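Local coordinates for protein neutral proteinase inhibitor ScNPI (Streptomyces caespitosus, PDB 4HWX) that inhibits serine peptidases, probably of the subtilisin type, as a homodimer, and probably also targets a second, metal-dependent class of peptidases, at residues T95-N98 / T99-S103. Sequence-based numbering, arbitrary orientation.
Sequences TFSN and TCVMS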
ATOM      1  N   THR A  95       8.287 -11.774   9.180  1.00 29.39           N
ATOM      2  CA  THR A  95       8.033 -13.202   8.919  1.00 29.38           C
ATOM      3  C   THR A  95       7.947 -13.962  10.248  1.00 30.40           C
ATOM      4  O   THR A  95       8.835 -13.838  11.089  1.00 29.09           O
ATOM      5  CB  THR A  95       9.123 -13.802   8.012  1.00 33.18           C
ATOM      6  OG1 THR A  95       9.165 -13.061   6.797  1.00 35.63           O
ATOM      7  CG2 THR A  95       8.877 -15.286   7.681  1.00 33.66           C
ATOM      8  N   PHE A  96       6.862 -14.713  10.432  1.00 26.32           N
ATOM      9  CA  PHE A  96       6.645 -15.556  11.603  1.00 26.86           C
ATOM     10  C   PHE A  96       6.859 -17.038  11.220  1.00 31.30           C
ATOM     11  O   PHE A  96       6.607 -17.405  10.073  1.00 30.41           O
ATOM     12  CB  PHE A  96       5.234 -15.337  12.172  1.00 27.72           C
ATOM     13  CG  PHE A  96       4.956 -13.929  12.645  1.00 28.71           C
ATOM     14  CD1 PHE A  96       5.345 -13.513  13.919  1.00 29.62           C
ATOM     15  CD2 PHE A  96       4.279 -13.023  11.829  1.00 30.07           C
ATOM     16  CE1 PHE A  96       5.082 -12.210  14.359  1.00 30.26           C
ATOM     17  CE2 PHE A  96       3.988 -11.724  12.283  1.00 31.12           C
ATOM     18  CZ  PHE A  96       4.392 -11.327  13.543  1.00 29.63           C
ATOM     19  N   SER A  97       7.284 -17.886  12.195  1.00 27.59           N
ATOM     20  CA  SER A  97       7.547 -19.337  12.037  1.00 28.24           C
ATOM     21  C   SER A  97       6.337 -20.072  11.445  1.00 31.91           C
ATOM     22  O   SER A  97       6.504 -20.950  10.606  1.00 32.27           O
ATOM     23  CB  SER A  97       7.880 -19.956  13.401  1.00 31.78           C
ATOM     24  OG  SER A  97       8.989 -19.319  14.007  1.00 46.88           O
ATOM     25  N   ASN A  98       5.126 -19.725  11.924  1.00 29.04           N
ATOM     26  CA  ASN A  98       3.844 -20.286  11.494  1.00 29.61           C
ATOM     27  C   ASN A  98       2.706 -19.355  11.947  1.00 31.08           C
ATOM     28  O   ASN A  98       2.972 -18.333  12.582  1.00 28.63           O
ATOM     29  CB  ASN A  98       3.653 -21.733  12.018  1.00 26.51           C
ATOM     30  CG  ASN A  98       3.734 -21.855  13.513  1.00 32.63           C
ATOM     31  OD1 ASN A  98       3.085 -21.116  14.245  1.00 29.40           O
ATOM     32  ND2 ASN A  98       4.517 -22.801  14.015  1.00 31.55           N
ATOM     33  N   THR A  99       1.456 -19.694  11.601  1.00 28.11           N
ATOM     34  CA  THR A  99       0.299 -18.851  11.933  1.00 27.73           C
ATOM     35  C   THR A  99       0.052 -18.737  13.420  1.00 28.99           C
ATOM     36  O   THR A  99      -0.377 -17.665  13.867  1.00 27.16           O
ATOM     37  CB  THR A  99      -0.967 -19.340  11.236  1.00 34.35           C
ATOM     38  OG1 THR A  99      -1.262 -20.664  11.686  1.00 37.65           O
ATOM     39  CG2 THR A  99      -0.843 -19.272   9.713  1.00 29.80           C
ATOM     40  N   CYS A 100       0.301 -19.815  14.195  1.00 26.50           N
ATOM     41  CA  CYS A 100       0.106 -19.766  15.646  1.00 26.37           C
ATOM     42  C   CYS A 100       1.050 -18.713  16.258  1.00 27.82           C
ATOM     43  O   CYS A 100       0.629 -17.927  17.105  1.00 26.53           O
ATOM     44  CB  CYS A 100       0.324 -21.141  16.276  1.00 27.81           C
ATOM     45  SG  CYS A 100       0.009 -21.183  18.065  1.00 32.42           S
ATOM     46  N   VAL A 101       2.333 -18.738  15.865  1.00 25.55           N
ATOM     47  CA  VAL A 101       3.370 -17.804  16.356  1.00 25.23           C
ATOM     48  C   VAL A 101       2.998 -16.349  15.946  1.00 28.02           C
ATOM     49  O   VAL A 101       3.123 -15.415  16.747  1.00 25.93           O
ATOM     50  CB  VAL A 101       4.799 -18.198  15.875  1.00 27.93           C
ATOM     51  CG1 VAL A 101       5.842 -17.170  16.342  1.00 27.35           C
ATOM     52  CG2 VAL A 101       5.177 -19.598  16.376  1.00 27.61           C
ATOM     53  N   MET A 102       2.481 -16.190  14.739  1.00 25.72           N
ATOM     54  CA  MET A 102       2.019 -14.889  14.260  1.00 24.78           C
ATOM     55  C   MET A 102       0.926 -14.343  15.161  1.00 27.96           C
ATOM     56  O   MET A 102       1.041 -13.204  15.641  1.00 27.21           O
ATOM     57  CB  MET A 102       1.506 -14.996  12.816  1.00 25.93           C
ATOM     58  CG  MET A 102       0.820 -13.728  12.370  1.00 28.88           C
ATOM     59  SD  MET A 102       0.340 -13.772  10.632  1.00 31.51           S
ATOM     60  CE  MET A 102      -1.040 -12.515  10.687  1.00 30.19           C
ATOM     61  N   SER A 103      -0.109 -15.170  15.418  1.00 27.26           N
ATOM     62  CA  SER A 103      -1.237 -14.789  16.280  1.00 28.97           C
ATOM     63  C   SER A 103      -0.752 -14.416  17.691  1.00 32.91           C
ATOM     64  O   SER A 103      -1.170 -13.365  18.228  1.00 30.91           O
ATOM     65  CB  SER A 103      -2.279 -15.904  16.339  1.00 32.94           C
ATOM     66  OG  SER A 103      -3.321 -15.573  17.242  1.00 44.02           O
TER
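Asn98 caps the helix that Thr99 begins. Its OD1 accepts from Val101 N at 3.0 Å, in a nearly straight bond (166° at the hydrogen). With CG between the backbone N and the carbonyl carbon (chi1 58°), the side chain turns back toward the first turn. Val101 CG2 lies 3.3 Å from Asn98 OD1. The other end of the amide, ND2, donates to the carbonyls of Tyr73 and Pro71, so both ends fix its rotation. Asn98 O takes Met102 N at 3.1 Å and starts the helical bonding. Two residues before the cap, Phe96 lays one ring face over Met102. Met102 CA stands 3.7 Å from the centroid of the Phe96 ring, 20° off the normal, a CH-pi contact. Met102 CB approaches Phe96 CD2 at 3.5 Å. The extended Met102 chain carries SD obliquely past the Phe96 ring, a Met-aromatic contact. Phe96 also touches Val77 and Val79 of strand 77-82. With an alanine here, the face over Met102 CA would be lost, which would probably open a gap beside Val77 and let the methionine chain shift. Cys100 is disulfide-bonded to Cys70. This asparagine N-cap joins strand 88-96 to helix 99-105 in the Streptomyces subtilisin inhibitor fold.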